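Local coordinates for D-alanyl-D-alanine carboxypeptidase (Penicillin binding protein) family protein (Francisella tularensis subsp. tularensis, PDB 6OSU), which probably removes the terminal D-alanine from peptidoglycan precursor peptides, as a penicillin-binding serine carboxypeptidase of the S11 family, at residues Y72-E77 with G81-D86. Numbering follows the deposited sequence.
Sequences YIVASE and GNLSWD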
loop_
_atom_site.group_PDB
_atom_site.type_symbol
_atom_site.label_atom_id
_atom_site.label_comp_id
_atom_site.label_asym_id
_atom_site.label_seq_id
_atom_site.Cartn_x
_atom_site.Cartn_y
_atom_site.Cartn_z
ATOM N N TYR A 72 5.530 -9.395 -5.936
ATOM C CA TYR A 72 4.103 -9.680 -6.073
ATOM C C TYR A 72 3.879 -11.019 -6.769
ATOM O O TYR A 72 3.069 -11.839 -6.322
ATOM C CB TYR A 72 3.429 -8.547 -6.849
ATOM C CG TYR A 72 1.925 -8.652 -6.979
ATOM C CD1 TYR A 72 1.088 -7.964 -6.110
ATOM C CD2 TYR A 72 1.342 -9.423 -7.981
ATOM C CE1 TYR A 72 -0.286 -8.047 -6.226
ATOM C CE2 TYR A 72 -0.030 -9.512 -8.107
ATOM C CZ TYR A 72 -0.839 -8.824 -7.228
ATOM O OH TYR A 72 -2.204 -8.914 -7.349
ATOM N N ILE A 73 4.587 -11.254 -7.872
ATOM C CA ILE A 73 4.412 -12.495 -8.616
ATOM C C ILE A 73 4.923 -13.688 -7.811
ATOM O O ILE A 73 4.350 -14.784 -7.870
ATOM C CB ILE A 73 5.105 -12.374 -9.983
ATOM C CG1 ILE A 73 4.325 -11.405 -10.874
ATOM C CG2 ILE A 73 5.257 -13.733 -10.633
ATOM C CD1 ILE A 73 5.033 -11.034 -12.150
ATOM N N VAL A 74 5.994 -13.494 -7.039
ATOM C CA VAL A 74 6.521 -14.570 -6.201
ATOM C C VAL A 74 5.483 -15.002 -5.173
ATOM O O VAL A 74 5.256 -16.198 -4.958
ATOM C CB VAL A 74 7.835 -14.135 -5.523
ATOM C CG1 VAL A 74 8.292 -15.194 -4.514
ATOM C CG2 VAL A 74 8.917 -13.877 -6.564
ATOM N N ALA A 75 4.837 -14.030 -4.520
ATOM C CA ALA A 75 3.804 -14.360 -3.541
ATOM C C ALA A 75 2.646 -15.102 -4.194
ATOM O O ALA A 75 2.100 -16.049 -3.616
ATOM C CB ALA A 75 3.302 -13.091 -2.852
ATOM N N SER A 76 2.265 -14.686 -5.406
ATOM C CA SER A 76 1.152 -15.318 -6.108
ATOM C C SER A 76 1.443 -16.781 -6.415
ATOM O O SER A 76 0.564 -17.640 -6.273
ATOM C CB SER A 76 0.845 -14.547 -7.391
ATOM O OG SER A 76 0.144 -15.364 -8.313
ATOM N N GLU A 77 2.671 -17.090 -6.835
ATOM C CA GLU A 77 3.014 -18.479 -7.124
ATOM C C GLU A 77 3.050 -19.324 -5.856
ATOM O O GLU A 77 2.716 -20.514 -5.896
ATOM C CB GLU A 77 4.349 -18.546 -7.863
ATOM C CG GLU A 77 4.269 -18.012 -9.282
ATOM C CD GLU A 77 3.202 -18.714 -10.101
ATOM O OE1 GLU A 77 3.314 -19.943 -10.303
ATOM O OE2 GLU A 77 2.242 -18.041 -10.534
ATOM N N GLY A 81 0.473 -22.588 -4.999
ATOM C CA GLY A 81 1.028 -23.916 -4.842
ATOM C C GLY A 81 2.118 -24.293 -5.823
ATOM O O GLY A 81 2.648 -25.406 -5.728
ATOM N N ASN A 82 2.465 -23.415 -6.767
ATOM C CA ASN A 82 3.571 -23.678 -7.682
ATOM C C ASN A 82 4.924 -23.385 -7.056
ATOM O O ASN A 82 5.956 -23.702 -7.659
ATOM C CB ASN A 82 3.411 -22.849 -8.958
ATOM C CG ASN A 82 2.223 -23.283 -9.788
ATOM O OD1 ASN A 82 1.955 -24.478 -9.935
ATOM N ND2 ASN A 82 1.497 -22.314 -10.332
ATOM N N LEU A 83 4.935 -22.793 -5.867
ATOM C CA LEU A 83 6.151 -22.441 -5.160
ATOM C C LEU A 83 5.835 -22.489 -3.674
ATOM O O LEU A 83 4.677 -22.373 -3.267
ATOM C CB LEU A 83 6.647 -21.051 -5.580
ATOM C CG LEU A 83 8.138 -20.715 -5.561
ATOM C CD1 LEU A 83 8.894 -21.595 -6.537
ATOM C CD2 LEU A 83 8.349 -19.248 -5.896
ATOM N N SER A 84 6.869 -22.682 -2.863
ATOM C CA SER A 84 6.732 -22.559 -1.421
ATOM C C SER A 84 7.905 -21.756 -0.883
ATOM O O SER A 84 8.941 -21.621 -1.539
ATOM C CB SER A 84 6.661 -23.925 -0.731
ATOM O OG SER A 84 7.927 -24.324 -0.244
ATOM N N TRP A 85 7.721 -21.202 0.318
ATOM C CA TRP A 85 8.804 -20.481 0.976
ATOM C C TRP A 85 10.038 -21.356 1.155
ATOM O O TRP A 85 11.167 -20.844 1.162
ATOM C CB TRP A 85 8.335 -19.955 2.331
ATOM C CG TRP A 85 7.235 -18.949 2.249
ATOM C CD1 TRP A 85 5.924 -19.141 2.573
ATOM C CD2 TRP A 85 7.350 -17.586 1.820
ATOM N NE1 TRP A 85 5.214 -17.980 2.372
ATOM C CE2 TRP A 85 6.066 -17.011 1.910
ATOM C CE3 TRP A 85 8.412 -16.796 1.369
ATOM C CZ2 TRP A 85 5.815 -15.687 1.565
ATOM C CZ3 TRP A 85 8.161 -15.481 1.027
ATOM C CH2 TRP A 85 6.872 -14.939 1.126
ATOM N N ASP A 86 9.847 -22.671 1.288
ATOM C CA ASP A 86 10.932 -23.613 1.534
ATOM C C ASP A 86 11.690 -24.007 0.275
ATOM O O ASP A 86 12.770 -24.595 0.392
ATOM C CB ASP A 86 10.387 -24.883 2.197
ATOM C CG ASP A 86 9.710 -24.610 3.529
ATOM O OD1 ASP A 86 9.861 -23.487 4.054
ATOM O OD2 ASP A 86 9.026 -25.521 4.051
#
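Glu77 and the residues from Gly81 to Leu83 form the C-terminal capping turn of helix 66-79: its last turn closes in a Schellman motif, and the chain leaves it toward strand 88-90. Gly81 marks the turn-off; its phi is positive, 85°, a conformation glycine adopts readily. The carbonyl of Glu77 faces the departing chain. The bond of the motif that spans five residues runs from Asn82 N back to Glu77 O, at 3.0 Å. An additional hydrogen bond reaches the same oxygen, from Leu83 N to Glu77 O at 3.2 Å. Both are strongly bent, so each is weak.

A side-chain bond reinforces this backbone cap. Asn82 ND2 donates to Glu77 OE1 over 3.0 Å, meeting the syn side of the carboxylate but 27° out of its plane. The carboxylate and amide planes are nevertheless nearly parallel. Glu77 reaches this position by folding back at chi2 (-56°), which brings OE1 beside the Asn82 side chain, 3.2 Å from Asn82 CB. This amide may stabilise the negative charge of the carboxylate.

On the inner side the contact turns apolar. Leu83 CB lies 4.1 Å from Glu77 CB, and one methyl of Leu83, CD2, meets Val74 CG1 at 4.3 Å, one turn earlier on the helix. Further along, Ser84 OG accepts from Asp86 N at 3.0 Å, an ST turn that bends the chain before strand 88-90.

Helix 66-79 follows the predicted nucleophile Ser64 and carries the predicted proton acceptor Lys67 near its start. Val74 of the helix and Leu83 of the loop both pack against helices 113-123 and 126-137, while Trp85 makes a cation-pi contact with Arg114.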